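Local coordinates for protein 16 kDa salivary peptide (Culex quinquefasciatus, PDB 7KCG) that is a mosquito salivary protein of unknown function with a ricin-type beta-trefoil fold that may bind sugars, at residues H62-Q70 with D89-T97. Residues are numbered along the deposited sequence; the frame is centred on the assembly and turned at random.
Sequences HGEELFESQ and DGGASWKIT. With FMT (formic acid), chain C.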
loop_
_atom_site.group_PDB
_atom_site.type_symbol
_atom_site.label_atom_id
_atom_site.label_comp_id
_atom_site.label_asym_id
_atom_site.label_seq_id
_atom_site.Cartn_x
_atom_site.Cartn_y
_atom_site.Cartn_z
ATOM N N HIS A 62 13.276 0.910 4.984
ATOM C CA HIS A 62 13.346 0.216 6.259
ATOM C C HIS A 62 13.205 -1.293 6.143
ATOM O O HIS A 62 13.448 -1.997 7.132
ATOM C CB HIS A 62 12.262 0.764 7.195
ATOM C CG HIS A 62 12.497 2.180 7.614
ATOM N ND1 HIS A 62 12.830 2.525 8.907
ATOM C CD2 HIS A 62 12.458 3.337 6.912
ATOM C CE1 HIS A 62 12.983 3.835 8.983
ATOM N NE2 HIS A 62 12.763 4.352 7.787
ATOM N N GLY A 63 12.821 -1.809 4.973
ATOM C CA GLY A 63 12.683 -3.239 4.765
ATOM C C GLY A 63 11.472 -3.856 5.418
ATOM O O GLY A 63 11.431 -5.079 5.597
ATOM N N GLU A 64 10.484 -3.041 5.779
ATOM C CA GLU A 64 9.340 -3.466 6.570
ATOM C C GLU A 64 8.124 -3.723 5.687
ATOM O O GLU A 64 7.895 -3.007 4.707
ATOM C CB GLU A 64 9.019 -2.402 7.620
ATOM C CG GLU A 64 10.157 -2.198 8.618
ATOM C CD GLU A 64 10.090 -0.851 9.332
ATOM O OE1 GLU A 64 9.145 -0.073 9.083
ATOM O OE2 GLU A 64 10.989 -0.572 10.159
ATOM N N GLU A 65 7.355 -4.757 6.034
ATOM C CA GLU A 65 6.184 -5.149 5.254
ATOM C C GLU A 65 4.995 -4.252 5.549
ATOM O O GLU A 65 4.746 -3.879 6.694
ATOM C CB GLU A 65 5.775 -6.588 5.562
ATOM C CG GLU A 65 6.645 -7.663 4.988
ATOM C CD GLU A 65 5.978 -9.025 5.089
ATOM O OE1 GLU A 65 5.776 -9.520 6.226
ATOM O OE2 GLU A 65 5.647 -9.594 4.027
ATOM N N LEU A 66 4.238 -3.931 4.503
ATOM C CA LEU A 66 2.998 -3.189 4.646
ATOM C C LEU A 66 1.870 -4.140 5.026
ATOM O O LEU A 66 1.693 -5.179 4.388
ATOM C CB LEU A 66 2.673 -2.485 3.321
ATOM C CG LEU A 66 1.463 -1.570 3.356
ATOM C CD1 LEU A 66 1.830 -0.307 4.101
ATOM C CD2 LEU A 66 0.992 -1.253 1.934
ATOM N N PHE A 67 1.098 -3.805 6.064
ATOM C CA PHE A 67 0.005 -4.700 6.435
ATOM C C PHE A 67 -1.134 -3.906 7.052
ATOM O O PHE A 67 -0.969 -2.758 7.461
ATOM C CB PHE A 67 0.468 -5.829 7.380
ATOM C CG PHE A 67 0.712 -5.391 8.803
ATOM C CD1 PHE A 67 1.863 -4.715 9.141
ATOM C CD2 PHE A 67 -0.197 -5.709 9.800
ATOM C CE1 PHE A 67 2.099 -4.334 10.460
ATOM C CE2 PHE A 67 0.031 -5.322 11.131
ATOM C CZ PHE A 67 1.173 -4.640 11.449
ATOM N N GLU A 68 -2.314 -4.519 7.067
ATOM C CA GLU A 68 -3.489 -3.927 7.688
ATOM C C GLU A 68 -3.741 -4.607 9.023
ATOM O O GLU A 68 -3.665 -5.833 9.127
ATOM C CB GLU A 68 -4.730 -4.058 6.800
ATOM C CG GLU A 68 -5.975 -3.432 7.435
ATOM C CD GLU A 68 -7.227 -3.543 6.580
ATOM O OE1 GLU A 68 -7.140 -4.009 5.422
ATOM O OE2 GLU A 68 -8.312 -3.157 7.071
ATOM N N SER A 69 -4.073 -3.804 10.031
ATOM C CA SER A 69 -4.099 -4.238 11.420
ATOM C C SER A 69 -5.519 -4.496 11.906
ATOM O O SER A 69 -6.493 -3.952 11.382
ATOM C CB SER A 69 -3.425 -3.185 12.303
ATOM O OG SER A 69 -3.685 -3.393 13.688
ATOM N N GLN A 70 -5.622 -5.324 12.948
ATOM C CA GLN A 70 -6.892 -5.474 13.651
ATOM C C GLN A 70 -7.287 -4.187 14.360
ATOM O O GLN A 70 -8.478 -3.875 14.460
ATOM C CB GLN A 70 -6.808 -6.617 14.661
ATOM C CG GLN A 70 -6.959 -8.003 14.054
ATOM C CD GLN A 70 -8.152 -8.756 14.621
ATOM O OE1 GLN A 70 -8.093 -9.292 15.730
ATOM N NE2 GLN A 70 -9.249 -8.788 13.865
ATOM N N ASP A 89 -0.828 -14.448 8.217
ATOM C CA ASP A 89 -2.266 -14.548 8.452
ATOM C C ASP A 89 -3.104 -13.806 7.411
ATOM O O ASP A 89 -4.295 -13.569 7.649
ATOM C CB ASP A 89 -2.618 -14.036 9.858
ATOM C CG ASP A 89 -2.403 -12.537 10.024
ATOM O OD1 ASP A 89 -1.973 -11.855 9.062
ATOM O OD2 ASP A 89 -2.671 -12.021 11.133
ATOM N N GLY A 90 -2.509 -13.413 6.284
ATOM C CA GLY A 90 -3.203 -12.659 5.265
ATOM C C GLY A 90 -3.105 -11.156 5.399
ATOM O O GLY A 90 -3.396 -10.441 4.429
ATOM N N GLY A 91 -2.695 -10.653 6.565
ATOM C CA GLY A 91 -2.690 -9.219 6.788
ATOM C C GLY A 91 -1.679 -8.476 5.936
ATOM O O GLY A 91 -1.864 -7.293 5.650
ATOM N N ALA A 92 -0.597 -9.144 5.534
ATOM C CA ALA A 92 0.430 -8.522 4.713
ATOM C C ALA A 92 0.345 -8.943 3.263
ATOM O O ALA A 92 1.265 -8.651 2.493
ATOM C CB ALA A 92 1.823 -8.839 5.250
ATOM N N SER A 93 -0.719 -9.634 2.872
ATOM C CA SER A 93 -0.903 -10.063 1.494
ATOM C C SER A 93 -1.977 -9.212 0.821
ATOM O O SER A 93 -2.973 -8.845 1.450
ATOM C CB SER A 93 -1.270 -11.550 1.433
ATOM O OG SER A 93 -0.304 -12.335 2.128
ATOM N N TRP A 94 -1.755 -8.869 -0.451
ATOM C CA TRP A 94 -2.547 -7.850 -1.131
ATOM C C TRP A 94 -2.977 -8.335 -2.516
ATOM O O TRP A 94 -2.168 -8.887 -3.272
ATOM C CB TRP A 94 -1.751 -6.538 -1.251
ATOM C CG TRP A 94 -1.328 -5.952 0.080
ATOM C CD1 TRP A 94 -0.166 -6.195 0.769
ATOM C CD2 TRP A 94 -2.079 -5.034 0.874
ATOM N NE1 TRP A 94 -0.149 -5.472 1.932
ATOM C CE2 TRP A 94 -1.316 -4.760 2.031
ATOM C CE3 TRP A 94 -3.315 -4.398 0.710
ATOM C CZ2 TRP A 94 -1.752 -3.878 3.017
ATOM C CZ3 TRP A 94 -3.759 -3.554 1.700
ATOM C CH2 TRP A 94 -2.984 -3.301 2.843
ATOM N N LYS A 95 -4.247 -8.134 -2.850
ATOM C CA LYS A 95 -4.722 -8.389 -4.207
ATOM C C LYS A 95 -4.659 -7.085 -4.993
ATOM O O LYS A 95 -5.338 -6.110 -4.648
ATOM C CB LYS A 95 -6.139 -8.966 -4.205
ATOM C CG LYS A 95 -6.276 -10.321 -3.511
ATOM N N ILE A 96 -3.849 -7.070 -6.050
ATOM C CA ILE A 96 -3.556 -5.866 -6.819
ATOM C C ILE A 96 -4.163 -6.064 -8.203
ATOM O O ILE A 96 -3.700 -6.916 -8.968
ATOM C CB ILE A 96 -2.048 -5.600 -6.906
ATOM C CG1 ILE A 96 -1.451 -5.521 -5.487
ATOM C CG2 ILE A 96 -1.791 -4.292 -7.635
ATOM C CD1 ILE A 96 -0.003 -5.103 -5.448
ATOM N N THR A 97 -5.215 -5.312 -8.506
ATOM C CA THR A 97 -5.997 -5.517 -9.719
ATOM C C THR A 97 -6.196 -4.194 -10.444
ATOM O O THR A 97 -6.181 -3.116 -9.843
ATOM C CB THR A 97 -7.358 -6.150 -9.398
ATOM O OG1 THR A 97 -8.007 -5.380 -8.384
ATOM C CG2 THR A 97 -7.184 -7.588 -8.887
HETATM C C FMT C . -1.915 -6.159 14.216
HETATM O O1 FMT C . -2.973 -6.641 13.867
HETATM O O2 FMT C . -1.766 -5.019 14.803
HETATM O O HOH W 1 2.873 -6.751 2.323
#
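The indole of W94 donates NE1-H to a backbone carbonyl, L66 O, of a strand running at 89° to its own, so two perpendicular strands of this beta-trefoil, both paired antiparallel with strand 54-59, are joined by a side-chain donor to a backbone acceptor. The NE1 to L66 O distance is 3.1 Å with an N-H...O angle of 162°. The acceptor lies almost exactly in the indole plane, yet the donor stands 55° above the carbonyl plane, so no lone pair is met directly. With CG of L66 anti to the backbone N, its CD2 lies over one face of the same indole, offset toward the rim, 3.7 Å above the ring plane, and the two side chains cross at about a right angle.

A second bond, E68 N to G91 O at 3.1 Å, is made one residue beyond F67, so the two bonds flank F67 along the chain. G91 belongs to the type I turn G90-S93, whose entry is shaped by an Asx turn in which D89 OD1 accepts from G91 N. G91 O also accepts from N109 of strand 104-109, and F67 CA comes near it in a CA-H...O contact. A92 CB packs on F67 CB, and the carboxylate of E65, salt-bridged to R56, passes close to that methyl. All touching residues are buried, and W94 also meets I57 and I107 of neighbouring strands. Beyond the crossing, the F67 ring presents its edge to a formic acid molecule, probably from the crystallisation liquor, which S69 OG holds through FMT O2 at 2.8 Å and Q70 N through FMT O1 at 3.1 Å.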